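Local coordinates for protein Ser-thr phosphatase MSPP (Mycobacterium smegmatis, PDB 2JFR) that probably dephosphorylates phosphoserine and phosphothreonine residues of other proteins as a metal-dependent phosphatase of the PP2C (PPM) family, at residues D186-A191 / T226-I231; A8-D13 / D23-D28; G121-L126 / A195-A200; G89-A94 / H154-A159; T93-F98 / S113-I118. One frame throughout, in Å; residues are numbered along the deposited sequence.

Contact 1. Residues D186-A191 / T226-I231; sequences DGLFAA and TTVVVI. With MN (manganese (II) ion), chain C.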
# COMPACT_ATOMS: atom_id res chain seq x y z
N ASP A 186 -5.50 -3.00 3.00
CA ASP A 186 -5.91 -3.75 4.18
C ASP A 186 -6.92 -4.83 3.86
O ASP A 186 -7.18 -5.69 4.70
CB ASP A 186 -6.39 -2.79 5.24
CG ASP A 186 -7.60 -1.94 4.93
OD1 ASP A 186 -8.07 -2.04 3.78
OD2 ASP A 186 -8.07 -1.21 5.88
N GLY A 187 -7.53 -4.88 2.67
CA GLY A 187 -8.47 -5.92 2.39
C GLY A 187 -7.87 -7.31 2.43
O GLY A 187 -8.56 -8.28 2.72
N LEU A 188 -6.58 -7.43 2.14
CA LEU A 188 -5.97 -8.76 2.05
C LEU A 188 -6.05 -9.50 3.35
O LEU A 188 -6.35 -10.69 3.38
CB LEU A 188 -4.51 -8.60 1.62
CG LEU A 188 -3.72 -9.89 1.55
CD1 LEU A 188 -4.34 -10.88 0.56
CD2 LEU A 188 -2.27 -9.59 1.18
N PHE A 189 -5.79 -8.83 4.49
CA PHE A 189 -5.75 -9.42 5.81
C PHE A 189 -7.04 -9.26 6.58
O PHE A 189 -7.12 -9.45 7.78
CB PHE A 189 -4.52 -8.95 6.60
CG PHE A 189 -3.25 -9.71 6.31
CD1 PHE A 189 -2.84 -10.74 7.17
CD2 PHE A 189 -2.47 -9.39 5.21
CE1 PHE A 189 -1.68 -11.42 6.93
CE2 PHE A 189 -1.31 -10.07 4.98
CZ PHE A 189 -0.90 -11.09 5.83
N ALA A 190 -8.14 -8.93 5.89
CA ALA A 190 -9.42 -8.76 6.59
C ALA A 190 -9.88 -10.02 7.28
O ALA A 190 -10.58 -9.91 8.30
CB ALA A 190 -10.49 -8.32 5.61
N ALA A 191 -9.63 -11.20 6.69
CA ALA A 191 -10.27 -12.42 7.14
C ALA A 191 -9.50 -13.71 6.92
O ALA A 191 -9.67 -14.63 7.69
CB ALA A 191 -11.65 -12.58 6.46
N THR A 226 -9.60 -5.53 -2.21
CA THR A 226 -8.22 -5.98 -2.01
C THR A 226 -7.41 -5.64 -3.23
O THR A 226 -7.81 -5.99 -4.35
CB THR A 226 -8.19 -7.52 -1.74
OG1 THR A 226 -8.90 -7.78 -0.54
CG2 THR A 226 -6.76 -8.00 -1.56
N THR A 227 -6.27 -5.02 -3.03
CA THR A 227 -5.36 -4.63 -4.10
C THR A 227 -3.97 -4.98 -3.69
O THR A 227 -3.57 -4.69 -2.56
CB THR A 227 -5.53 -3.14 -4.38
OG1 THR A 227 -6.89 -2.91 -4.72
CG2 THR A 227 -4.64 -2.64 -5.52
N VAL A 228 -3.22 -5.57 -4.59
CA VAL A 228 -1.88 -6.06 -4.33
C VAL A 228 -0.95 -5.69 -5.49
O VAL A 228 -1.31 -5.74 -6.66
CB VAL A 228 -1.88 -7.57 -4.07
CG1 VAL A 228 -2.58 -7.90 -2.78
CG2 VAL A 228 -2.48 -8.36 -5.23
N VAL A 229 0.29 -5.36 -5.11
CA VAL A 229 1.37 -5.10 -6.05
C VAL A 229 2.55 -5.94 -5.56
O VAL A 229 2.98 -5.82 -4.41
CB VAL A 229 1.75 -3.63 -6.07
CG1 VAL A 229 2.93 -3.40 -7.02
CG2 VAL A 229 0.56 -2.78 -6.48
N VAL A 230 3.06 -6.81 -6.45
CA VAL A 230 4.18 -7.69 -6.16
C VAL A 230 5.35 -7.27 -6.99
O VAL A 230 5.21 -7.06 -8.21
CB VAL A 230 3.77 -9.16 -6.41
CG1 VAL A 230 4.96 -10.09 -6.47
CG2 VAL A 230 2.84 -9.63 -5.34
N ILE A 231 6.52 -7.19 -6.38
CA ILE A 231 7.77 -6.80 -7.06
C ILE A 231 8.82 -7.85 -6.72
O ILE A 231 9.12 -8.08 -5.54
CB ILE A 231 8.25 -5.42 -6.57
CG1 ILE A 231 7.15 -4.33 -6.62
CG2 ILE A 231 9.44 -4.99 -7.38
CD1 ILE A 231 7.25 -3.36 -5.53
MN MN C . -9.53 -1.07 2.70
O HOH W 1 -11.32 -0.06 1.88
O HOH W 2 -10.06 -0.03 4.39
O HOH W 3 -9.14 -1.87 0.79
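T226 meets the turn at G187 and L188 with both branches of its side chain. A chi1 of -62° turns CG2 anti to the backbone N, against L188, and OG1 toward the G187 carbonyl. The methyl group T226 CG2 touches the backbone at L188 N (3.7 Å) and lies alongside L188 CB at 3.9 Å. The hydroxyl T226 OG1 rests 3.2 Å from the carbonyl carbon G187 C, but its angle to G187 O is too poor for a hydrogen bond. That carbonyl oxygen instead accepts the backbone N-H of A190. G187 has no side chain to hold strand and turn apart, and its CA comes to 4.4 Å from T226 CA. The turn follows strand 180-184, a neighbour of strand 226-233 in one sheet of the PP2C beta-sandwich, and carries a metal ligand of the active centre: D186 OD1 binds manganese together with D36, D224 and waters, while D186 OD2 reaches magnesium. L188 sends its chain along the strand, CG anti to the backbone N (chi1 177°), and its CD2 approaches V228 CG1 at 4.3 Å. Helix 206-219 packs on T226 and V228 through A217 and V210.

Contact 2. Residues A8-D13 / D23-D28; sequences AATATD and DACLAD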
# COMPACT_ATOMS: atom_id res chain seq x y z
N ALA A 8 7.15 -7.37 -12.02
CA ALA A 8 6.15 -6.88 -11.09
C ALA A 8 4.79 -7.22 -11.62
O ALA A 8 4.60 -7.46 -12.83
CB ALA A 8 6.26 -5.39 -10.87
N ALA A 9 3.80 -7.28 -10.76
CA ALA A 9 2.43 -7.58 -11.14
C ALA A 9 1.49 -6.86 -10.18
O ALA A 9 1.85 -6.61 -9.04
CB ALA A 9 2.14 -9.08 -11.12
N THR A 10 0.27 -6.64 -10.65
CA THR A 10 -0.74 -6.03 -9.80
C THR A 10 -2.06 -6.76 -9.99
O THR A 10 -2.35 -7.31 -11.06
CB THR A 10 -0.97 -4.57 -10.09
OG1 THR A 10 -1.67 -4.34 -11.31
CG2 THR A 10 0.35 -3.78 -10.19
N ALA A 11 -2.91 -6.67 -8.97
CA ALA A 11 -4.30 -7.14 -9.10
C ALA A 11 -5.14 -6.31 -8.14
O ALA A 11 -4.68 -5.90 -7.07
CB ALA A 11 -4.47 -8.61 -8.80
N THR A 12 -6.39 -6.14 -8.51
CA THR A 12 -7.33 -5.49 -7.63
C THR A 12 -8.64 -6.19 -7.77
O THR A 12 -9.05 -6.63 -8.83
CB THR A 12 -7.39 -3.97 -8.00
OG1 THR A 12 -8.20 -3.23 -7.02
CG2 THR A 12 -8.03 -3.69 -9.37
N ASP A 13 -9.38 -6.25 -6.68
CA ASP A 13 -10.62 -7.01 -6.55
C ASP A 13 -11.61 -6.15 -5.74
O ASP A 13 -11.32 -5.81 -4.58
CB ASP A 13 -10.44 -8.34 -5.86
CG ASP A 13 -11.76 -9.06 -5.81
OD1 ASP A 13 -12.61 -8.76 -6.70
OD2 ASP A 13 -12.02 -9.79 -4.83
N ASP A 23 -9.97 1.29 -3.99
CA ASP A 23 -8.52 1.14 -4.02
C ASP A 23 -8.02 1.52 -5.42
O ASP A 23 -8.77 1.53 -6.41
CB ASP A 23 -8.15 -0.34 -3.82
CG ASP A 23 -8.26 -0.95 -2.44
OD1 ASP A 23 -8.61 -0.26 -1.46
OD2 ASP A 23 -7.97 -2.19 -2.37
N ALA A 24 -6.74 1.83 -5.48
CA ALA A 24 -6.05 2.11 -6.73
C ALA A 24 -4.63 1.59 -6.58
O ALA A 24 -4.10 1.52 -5.48
CB ALA A 24 -6.08 3.58 -7.07
N CYS A 25 -3.98 1.31 -7.70
CA CYS A 25 -2.57 0.90 -7.67
C CYS A 25 -1.81 1.44 -8.87
O CYS A 25 -2.42 1.89 -9.85
CB CYS A 25 -2.41 -0.58 -7.55
SG CYS A 25 -2.97 -1.55 -8.87
N LEU A 26 -0.50 1.43 -8.75
CA LEU A 26 0.42 1.98 -9.72
C LEU A 26 1.63 1.06 -9.78
O LEU A 26 2.16 0.67 -8.76
CB LEU A 26 0.84 3.37 -9.22
CG LEU A 26 1.90 4.14 -9.98
CD1 LEU A 26 1.38 4.45 -11.38
CD2 LEU A 26 2.21 5.45 -9.25
N ALA A 27 2.10 0.79 -11.01
CA ALA A 27 3.34 -0.00 -11.19
C ALA A 27 3.96 0.63 -12.43
O ALA A 27 3.45 0.48 -13.55
CB ALA A 27 3.09 -1.49 -11.30
N ASP A 28 5.05 1.36 -12.29
CA ASP A 28 5.61 2.08 -13.41
C ASP A 28 7.05 2.42 -13.20
O ASP A 28 7.44 3.24 -12.34
CB ASP A 28 4.88 3.39 -13.60
CG ASP A 28 5.44 4.19 -14.77
OD1 ASP A 28 6.20 3.61 -15.57
OD2 ASP A 28 5.16 5.41 -14.87
O HOH W 4 -8.69 -0.70 -8.13
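T10 spreads its side chain over two residues of strand 23-28: its methyl CG2 meets A27 CB at 3.7 Å, while its CB lies 3.8 Å from C25 SG. The hydroxyl, T10 OG1, passes at 3.9 Å from C25 SG as well, so the sulfur sits against the CB-OG1 edge of the threonine. Chi1 of 73° puts T10 OG1 between the backbone N and the carbonyl carbon and turns CG2 to the side of the N, where A27 stands. C25 has a similar first torsion (65°), which directs its SG at T10 CB. Towards the other end of the pair the spacing is wider, with T12 OG1 4.3 Å from D23 CB, and a water bridges the two residues, hydrogen bonded to T12 OG1 and donating to D23 O, 2.8 Å in each case. T12 OG1 is also bonded to T227 OG1 and N21 ND2, and the D23 carboxylate, through OD2, is bonded to T227 OG1 and S185 OG, which places D23 beside the metal ligand D36. The two segments run nearly antiparallel (165°), their axes 7.9 Å apart, too far for backbone pairing; each bonds instead to a neighbour in its own sheet, 5-13 to 226-233 and 23-28 to 31-38. Edge strands of two stacked antiparallel sheets, facing each other through small side chains, are what is met here at the rim of the PP2C beta-sandwich.

Contact 3. Residues G121-L126 / A195-A200; sequences GHMEQL and ALIVDA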
# COMPACT_ATOMS: atom_id res chain seq x y z
N GLY A 121 10.52 -17.69 2.42
CA GLY A 121 9.25 -18.29 2.79
C GLY A 121 8.51 -17.51 3.88
O GLY A 121 7.37 -17.91 4.17
N HIS A 122 9.09 -16.49 4.45
CA HIS A 122 8.47 -15.69 5.45
C HIS A 122 7.99 -14.39 4.85
O HIS A 122 8.64 -13.81 4.03
CB HIS A 122 9.46 -15.31 6.58
CG HIS A 122 9.74 -16.31 7.56
ND1 HIS A 122 10.76 -17.17 7.38
CD2 HIS A 122 9.08 -16.65 8.70
CE1 HIS A 122 10.80 -17.99 8.41
NE2 HIS A 122 9.81 -17.66 9.22
N MET A 123 6.85 -13.97 5.35
CA MET A 123 6.22 -12.72 4.99
C MET A 123 6.20 -11.80 6.20
O MET A 123 5.61 -12.23 7.19
CB MET A 123 4.79 -12.99 4.47
CG MET A 123 4.04 -11.73 4.00
SD MET A 123 2.40 -12.27 3.33
CE MET A 123 1.67 -10.70 3.10
N GLU A 124 6.83 -10.65 6.16
CA GLU A 124 6.71 -9.78 7.35
C GLU A 124 6.43 -8.36 6.87
O GLU A 124 6.81 -7.89 5.81
CB GLU A 124 7.97 -9.87 8.21
CG GLU A 124 9.15 -9.24 7.48
CD GLU A 124 10.35 -9.21 8.43
OE1 GLU A 124 10.36 -8.40 9.35
OE2 GLU A 124 11.31 -10.00 8.31
N GLN A 125 5.66 -7.72 7.70
CA GLN A 125 5.20 -6.35 7.46
C GLN A 125 6.27 -5.38 7.89
O GLN A 125 6.74 -5.39 9.04
CB GLN A 125 3.90 -6.10 8.22
CG GLN A 125 3.39 -4.68 7.98
CD GLN A 125 1.99 -4.46 8.45
OE1 GLN A 125 1.16 -5.36 8.48
NE2 GLN A 125 1.72 -3.23 8.80
N LEU A 126 6.66 -4.49 6.99
CA LEU A 126 7.74 -3.55 7.25
C LEU A 126 7.30 -2.20 7.71
O LEU A 126 8.07 -1.48 8.34
CB LEU A 126 8.56 -3.34 5.97
CG LEU A 126 9.15 -4.60 5.37
CD1 LEU A 126 10.00 -4.22 4.16
CD2 LEU A 126 9.97 -5.39 6.38
N ALA A 195 -1.65 -18.44 6.70
CA ALA A 195 -0.88 -19.38 5.97
C ALA A 195 -1.27 -19.40 4.51
O ALA A 195 -0.43 -19.51 3.61
CB ALA A 195 -1.03 -20.80 6.56
N LEU A 196 -2.57 -19.27 4.28
CA LEU A 196 -2.96 -19.28 2.85
C LEU A 196 -2.61 -17.99 2.15
O LEU A 196 -2.25 -18.01 0.97
CB LEU A 196 -4.43 -19.67 2.92
CG LEU A 196 -4.97 -19.88 1.51
CD1 LEU A 196 -4.36 -21.11 0.87
CD2 LEU A 196 -6.48 -20.02 1.63
N ILE A 197 -2.63 -16.86 2.86
CA ILE A 197 -2.10 -15.61 2.29
C ILE A 197 -0.64 -15.80 1.91
O ILE A 197 -0.22 -15.42 0.82
CB ILE A 197 -2.28 -14.42 3.24
CG1 ILE A 197 -3.78 -14.12 3.45
CG2 ILE A 197 -1.54 -13.21 2.72
CD1 ILE A 197 -4.04 -13.14 4.57
N VAL A 198 0.16 -16.37 2.81
CA VAL A 198 1.57 -16.57 2.53
C VAL A 198 1.76 -17.53 1.39
O VAL A 198 2.64 -17.31 0.54
CB VAL A 198 2.30 -17.00 3.80
CG1 VAL A 198 3.76 -17.34 3.44
CG2 VAL A 198 2.22 -15.91 4.86
N ASP A 199 0.96 -18.60 1.34
CA ASP A 199 1.03 -19.55 0.20
C ASP A 199 0.80 -18.80 -1.16
O ASP A 199 1.53 -18.95 -2.12
CB ASP A 199 0.01 -20.66 0.40
CG ASP A 199 -0.20 -21.57 -0.75
OD1 ASP A 199 0.80 -22.28 -0.97
OD2 ASP A 199 -1.31 -21.67 -1.37
N ALA A 200 -0.23 -17.95 -1.17
CA ALA A 200 -0.47 -17.17 -2.38
C ALA A 200 0.68 -16.23 -2.67
O ALA A 200 1.13 -16.08 -3.82
CB ALA A 200 -1.79 -16.41 -2.22
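V198 O, near the end of helix 194-201, is hydrogen bonded to T202 OG1, which also bonds D199 O; the V198 side chain meets M123 of strand 122-125. Within the helix D199 N bonds A195 O at 2.8 Å. V198 faces the strand with both methyl groups. Its CG2 lies 3.9 Å from M123 CB and 4.0 Å from M123 SD, while its CG1 touches the backbone oxygen G121 O at 3.7 Å. That carbonyl belongs to the tight connection between strands 115-119 and 122-125, where G121 has a positive phi of 90°. M123 is fully extended, with CG anti to the backbone N (chi1 -177°), and runs past V198 in the opposite direction to reach I197. There the two chains cross at a slant, and M123 CE comes to 4.1 Å from I197 CG2, with SD as close. M123 is modelled in two conformers, and this describes one of them. F189, of the turn 186-191, packs on both M123 and I197; Y116 and I118 of the adjacent strand touch M123 too. The I197 side chain is about 11 Å from a bound magnesium, well off the metal centre. Methyl groups and a polarisable thioether make this contact by dispersion and burial of apolar surface, without directional bonds across the two segments. The contact between helix 194-201 and the outermost strand 122-125 thus rests on apolar packing, with G121 O the one polar atom named at it, against a methyl.

Contact 4. Residues G89-A94 / H154-A159; sequences GTTLTA and HLLTRA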
# COMPACT_ATOMS: atom_id res chain seq x y z
N GLY A 89 -10.84 10.53 1.74
CA GLY A 89 -9.39 10.62 1.66
C GLY A 89 -8.88 9.27 1.25
O GLY A 89 -9.61 8.39 0.77
N THR A 90 -7.56 9.06 1.43
CA THR A 90 -6.96 7.81 1.01
C THR A 90 -5.72 7.52 1.80
O THR A 90 -5.02 8.41 2.25
CB THR A 90 -6.64 7.85 -0.52
OG1 THR A 90 -6.23 6.56 -0.97
CG2 THR A 90 -5.65 8.91 -0.89
N THR A 91 -5.42 6.24 1.92
CA THR A 91 -4.08 5.81 2.28
C THR A 91 -3.17 5.97 1.08
O THR A 91 -3.63 6.08 -0.08
CB THR A 91 -4.05 4.38 2.77
OG1 THR A 91 -4.18 3.55 1.62
CG2 THR A 91 -5.10 4.06 3.80
N LEU A 92 -1.87 5.88 1.31
CA LEU A 92 -0.92 5.76 0.22
C LEU A 92 0.31 5.08 0.74
O LEU A 92 0.89 5.52 1.74
CB LEU A 92 -0.55 7.13 -0.32
CG LEU A 92 0.52 7.11 -1.46
CD1 LEU A 92 0.02 6.38 -2.66
CD2 LEU A 92 0.94 8.55 -1.81
N THR A 93 0.75 4.01 0.05
CA THR A 93 2.03 3.40 0.29
C THR A 93 2.74 3.34 -1.06
O THR A 93 2.21 2.71 -1.98
CB THR A 93 1.91 2.03 0.90
OG1 THR A 93 1.32 2.21 2.17
CG2 THR A 93 3.25 1.33 1.04
N ALA A 94 3.88 3.99 -1.14
CA ALA A 94 4.65 4.06 -2.37
C ALA A 94 6.05 3.50 -2.11
O ALA A 94 6.67 3.79 -1.08
CB ALA A 94 4.75 5.50 -2.85
N HIS A 154 -10.28 -0.22 11.84
CA HIS A 154 -10.73 0.50 10.67
C HIS A 154 -10.57 2.00 10.82
O HIS A 154 -10.84 2.69 9.82
CB HIS A 154 -12.21 0.21 10.41
CG HIS A 154 -13.15 0.60 11.52
ND1 HIS A 154 -13.11 -0.03 12.79
CD2 HIS A 154 -14.10 1.60 11.61
CE1 HIS A 154 -14.01 0.55 13.55
NE2 HIS A 154 -14.62 1.52 12.87
N LEU A 155 -10.16 2.53 11.94
CA LEU A 155 -10.11 3.97 12.11
C LEU A 155 -8.68 4.46 11.94
O LEU A 155 -7.77 4.12 12.71
CB LEU A 155 -10.60 4.27 13.53
CG LEU A 155 -12.09 3.96 13.71
CD1 LEU A 155 -12.41 4.15 15.20
CD2 LEU A 155 -12.97 4.81 12.81
N LEU A 156 -8.48 5.26 10.89
CA LEU A 156 -7.17 5.77 10.54
C LEU A 156 -6.75 6.90 11.45
O LEU A 156 -7.56 7.74 11.85
CB LEU A 156 -7.16 6.27 9.12
CG LEU A 156 -7.39 5.20 8.03
CD1 LEU A 156 -7.51 5.85 6.70
CD2 LEU A 156 -6.26 4.16 8.04
N THR A 157 -5.45 7.01 11.71
CA THR A 157 -4.88 8.12 12.43
C THR A 157 -4.12 9.07 11.53
O THR A 157 -3.81 10.19 11.95
CB THR A 157 -3.98 7.65 13.57
OG1 THR A 157 -2.97 6.83 12.99
CG2 THR A 157 -4.78 6.94 14.63
N ARG A 158 -3.82 8.68 10.27
CA ARG A 158 -3.21 9.53 9.30
C ARG A 158 -3.80 9.14 7.95
O ARG A 158 -4.05 7.97 7.71
CB ARG A 158 -1.70 9.45 9.17
CG ARG A 158 -0.90 9.61 10.43
CD ARG A 158 0.59 9.63 10.16
NE ARG A 158 1.42 9.07 11.15
CZ ARG A 158 2.69 8.71 11.06
NH1 ARG A 158 3.34 8.99 9.93
NH2 ARG A 158 3.30 8.14 12.09
N ALA A 159 -4.01 10.14 7.09
CA ALA A 159 -4.56 9.90 5.77
C ALA A 159 -4.17 11.02 4.88
O ALA A 159 -3.92 12.14 5.32
CB ALA A 159 -6.07 9.75 5.82
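Beside the metal centre, the long loop between helix 144-147 and strand 169-172, which probably corresponds to part of the flap of PP2C phosphatases, lays L156 and A159 against T90 and T91, where strand 89-96 is interrupted. The closest approach is between backbones: T90 O lies 3.8 Å from A159 C, with A159 CB at 4.0 Å from the same oxygen, and T90 is joined by a backbone hydrogen bond to L160, the next residue. T91 CA and A159 CA are accordingly only 5.4 Å apart. L156 reaches over from the loop and meets T91 at about a right angle, its CD1 4.2 Å from T91 CG2. Chi1 of T91 (76°) sets CG2 beside the backbone N for this contact and leaves OG1 on another flank, where it is hydrogen bonded to S113 OG and to the backbone N of the metal ligand D36. CB of T90 is directed away from the loop; its OG1, anti to the backbone N, donates to T91 O over 2.8 Å, in the carbonyl plane and on a lone pair at a C=O angle of 131°. F38 and D112 also touch L156, and the nearest bound magnesium is about 5 Å from that side chain, a phosphate about 6 Å. H154 binds a further manganese in another structure of this protein. The apolar touch of L156 on T91 is slight and undirected; the adjoining T90-L160 backbone bond supplies a directional link, and the T91 hydroxyl faces the metal site.

Contact 5. Residues T93-F98 / S113-I118; sequences TAVAVF and SPLYRI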
# COMPACT_ATOMS: atom_id res chain seq x y z
N THR A 93 0.75 4.01 0.05
CA THR A 93 2.03 3.40 0.29
C THR A 93 2.74 3.34 -1.06
O THR A 93 2.21 2.71 -1.98
CB THR A 93 1.91 2.03 0.90
OG1 THR A 93 1.32 2.21 2.17
CG2 THR A 93 3.25 1.33 1.04
N ALA A 94 3.88 3.99 -1.14
CA ALA A 94 4.65 4.06 -2.37
C ALA A 94 6.05 3.50 -2.11
O ALA A 94 6.67 3.79 -1.08
CB ALA A 94 4.75 5.50 -2.85
N VAL A 95 6.51 2.71 -3.04
CA VAL A 95 7.86 2.16 -3.05
C VAL A 95 8.56 2.63 -4.28
O VAL A 95 8.04 2.52 -5.38
CB VAL A 95 7.80 0.61 -3.03
CG1 VAL A 95 9.17 0.02 -3.31
CG2 VAL A 95 7.24 0.11 -1.72
N ALA A 96 9.78 3.16 -4.11
CA ALA A 96 10.66 3.45 -5.21
C ALA A 96 11.88 2.55 -5.07
O ALA A 96 12.60 2.63 -4.08
CB ALA A 96 11.07 4.90 -5.25
N VAL A 97 12.10 1.70 -6.08
CA VAL A 97 13.21 0.76 -6.03
C VAL A 97 14.46 1.45 -6.59
O VAL A 97 14.96 1.13 -7.68
CB VAL A 97 12.91 -0.57 -6.73
CG1 VAL A 97 14.00 -1.55 -6.45
CG2 VAL A 97 11.55 -1.12 -6.27
N PHE A 98 14.93 2.44 -5.85
CA PHE A 98 16.14 3.16 -6.22
C PHE A 98 17.38 2.28 -6.14
O PHE A 98 17.47 1.40 -5.29
CB PHE A 98 16.37 4.33 -5.28
CG PHE A 98 15.34 5.43 -5.29
CD1 PHE A 98 15.10 6.14 -6.45
CD2 PHE A 98 14.65 5.77 -4.14
CE1 PHE A 98 14.19 7.18 -6.43
CE2 PHE A 98 13.77 6.85 -4.10
CZ PHE A 98 13.56 7.54 -5.26
N SER A 113 -2.10 0.63 4.37
CA SER A 113 -1.90 -0.29 3.25
C SER A 113 -0.48 -0.83 3.29
O SER A 113 0.44 -0.13 2.88
CB SER A 113 -2.14 0.45 1.93
OG SER A 113 -3.45 1.00 1.87
N PRO A 114 -0.22 -1.98 3.86
CA PRO A 114 1.17 -2.28 4.24
C PRO A 114 2.07 -2.67 3.11
O PRO A 114 1.68 -3.18 2.05
CB PRO A 114 1.05 -3.41 5.24
CG PRO A 114 -0.40 -3.40 5.67
CD PRO A 114 -1.12 -3.00 4.40
N LEU A 115 3.37 -2.48 3.38
CA LEU A 115 4.45 -3.10 2.63
C LEU A 115 4.95 -4.32 3.42
O LEU A 115 5.23 -4.21 4.60
CB LEU A 115 5.59 -2.12 2.46
CG LEU A 115 6.89 -2.68 1.86
CD1 LEU A 115 6.67 -3.14 0.45
CD2 LEU A 115 8.00 -1.66 1.96
N TYR A 116 5.12 -5.42 2.70
CA TYR A 116 5.68 -6.65 3.22
C TYR A 116 6.91 -7.03 2.44
O TYR A 116 6.98 -6.78 1.22
CB TYR A 116 4.70 -7.82 3.13
CG TYR A 116 3.33 -7.58 3.66
CD1 TYR A 116 2.95 -7.93 4.94
CD2 TYR A 116 2.36 -6.93 2.86
CE1 TYR A 116 1.64 -7.68 5.39
CE2 TYR A 116 1.09 -6.70 3.29
CZ TYR A 116 0.73 -7.07 4.55
OH TYR A 116 -0.56 -6.80 4.98
N ARG A 117 7.83 -7.71 3.11
CA ARG A 117 8.93 -8.41 2.43
C ARG A 117 8.71 -9.88 2.60
O ARG A 117 8.41 -10.36 3.67
CB ARG A 117 10.26 -8.04 3.02
CG ARG A 117 11.45 -8.67 2.28
CD ARG A 117 12.78 -8.36 2.93
NE ARG A 117 12.75 -8.92 4.27
CZ ARG A 117 13.31 -8.42 5.33
NH1 ARG A 117 14.12 -7.39 5.21
NH2 ARG A 117 13.11 -9.01 6.48
N ILE A 118 8.90 -10.59 1.48
CA ILE A 118 8.81 -12.04 1.41
C ILE A 118 10.20 -12.54 1.14
O ILE A 118 10.79 -12.25 0.10
CB ILE A 118 7.75 -12.39 0.36
CG1 ILE A 118 6.44 -11.74 0.75
CG2 ILE A 118 7.58 -13.89 0.13
CD1 ILE A 118 5.45 -11.47 -0.35
O HOH W 5 -0.55 3.13 3.89
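T93 OG1 donates a short hydrogen bond of 2.6 Å to S113 O, arriving in the carbonyl plane at a C=O angle of 149°. The same hydroxyl accepts from a water at 2.7 Å, and that water in turn accepts the N-H of S113, 3.0 Å away at S113 N. T93 OG1 is thus used both as donor and as acceptor, and the water closes a small ring that satisfies both backbone groups of S113. Chi1 of -64° puts OG1 beside the T93 backbone N and leaves CG2 anti to that N, 4.4 Å from L115 CB. Further along, V95 and L115 cross at about a right angle: V95 CG2 sits in the fork of the leucine, 3.9 Å from L115 CD1 and 4.2 Å from L115 CD2. Outside this shell, I183 touches T93 and V95, I173 packs on V95 and V107 on L115. L115 N is hydrogen bonded to T127 OG1, and strand 89-96 is bonded through T93 to V34 and V95 to Y32. S113 OG is hydrogen bonded to T91 OG1, and the S113 side chain lies about 4 Å from that of the metal ligand D36, so this polar end adjoins the active centre. A threonine-to-carbonyl bond followed by branched aliphatic side chains joins one sheet to the other here, in the core of the PP2C beta-sandwich.

Overall arrangement
Contacts 2 and 5 both span the two sheets of the sandwich, their centres 12 Å apart. Contacts 1 and 2 have centres 10 Å apart, and T227 OG1 joins them, 2.7 Å from T12 OG1. Contact 4 shares T93 and A94 with contact 5, and T91 OG1 and S113 OG, 2.7 Å apart, link their ends nearest the metals. The manganese and magnesium ions lie beside contacts 1 and 4, with the side chain of D23 of contact 2 about 4 Å from both kinds of ion. Contact 3 stands furthest out, its centre 22 Å from that of contact 4; it joins contact 5 through L126 N to L115 O (2.8 Å) and contact 1 through F189, whose CE2 is 3.6 Å from M123 CE.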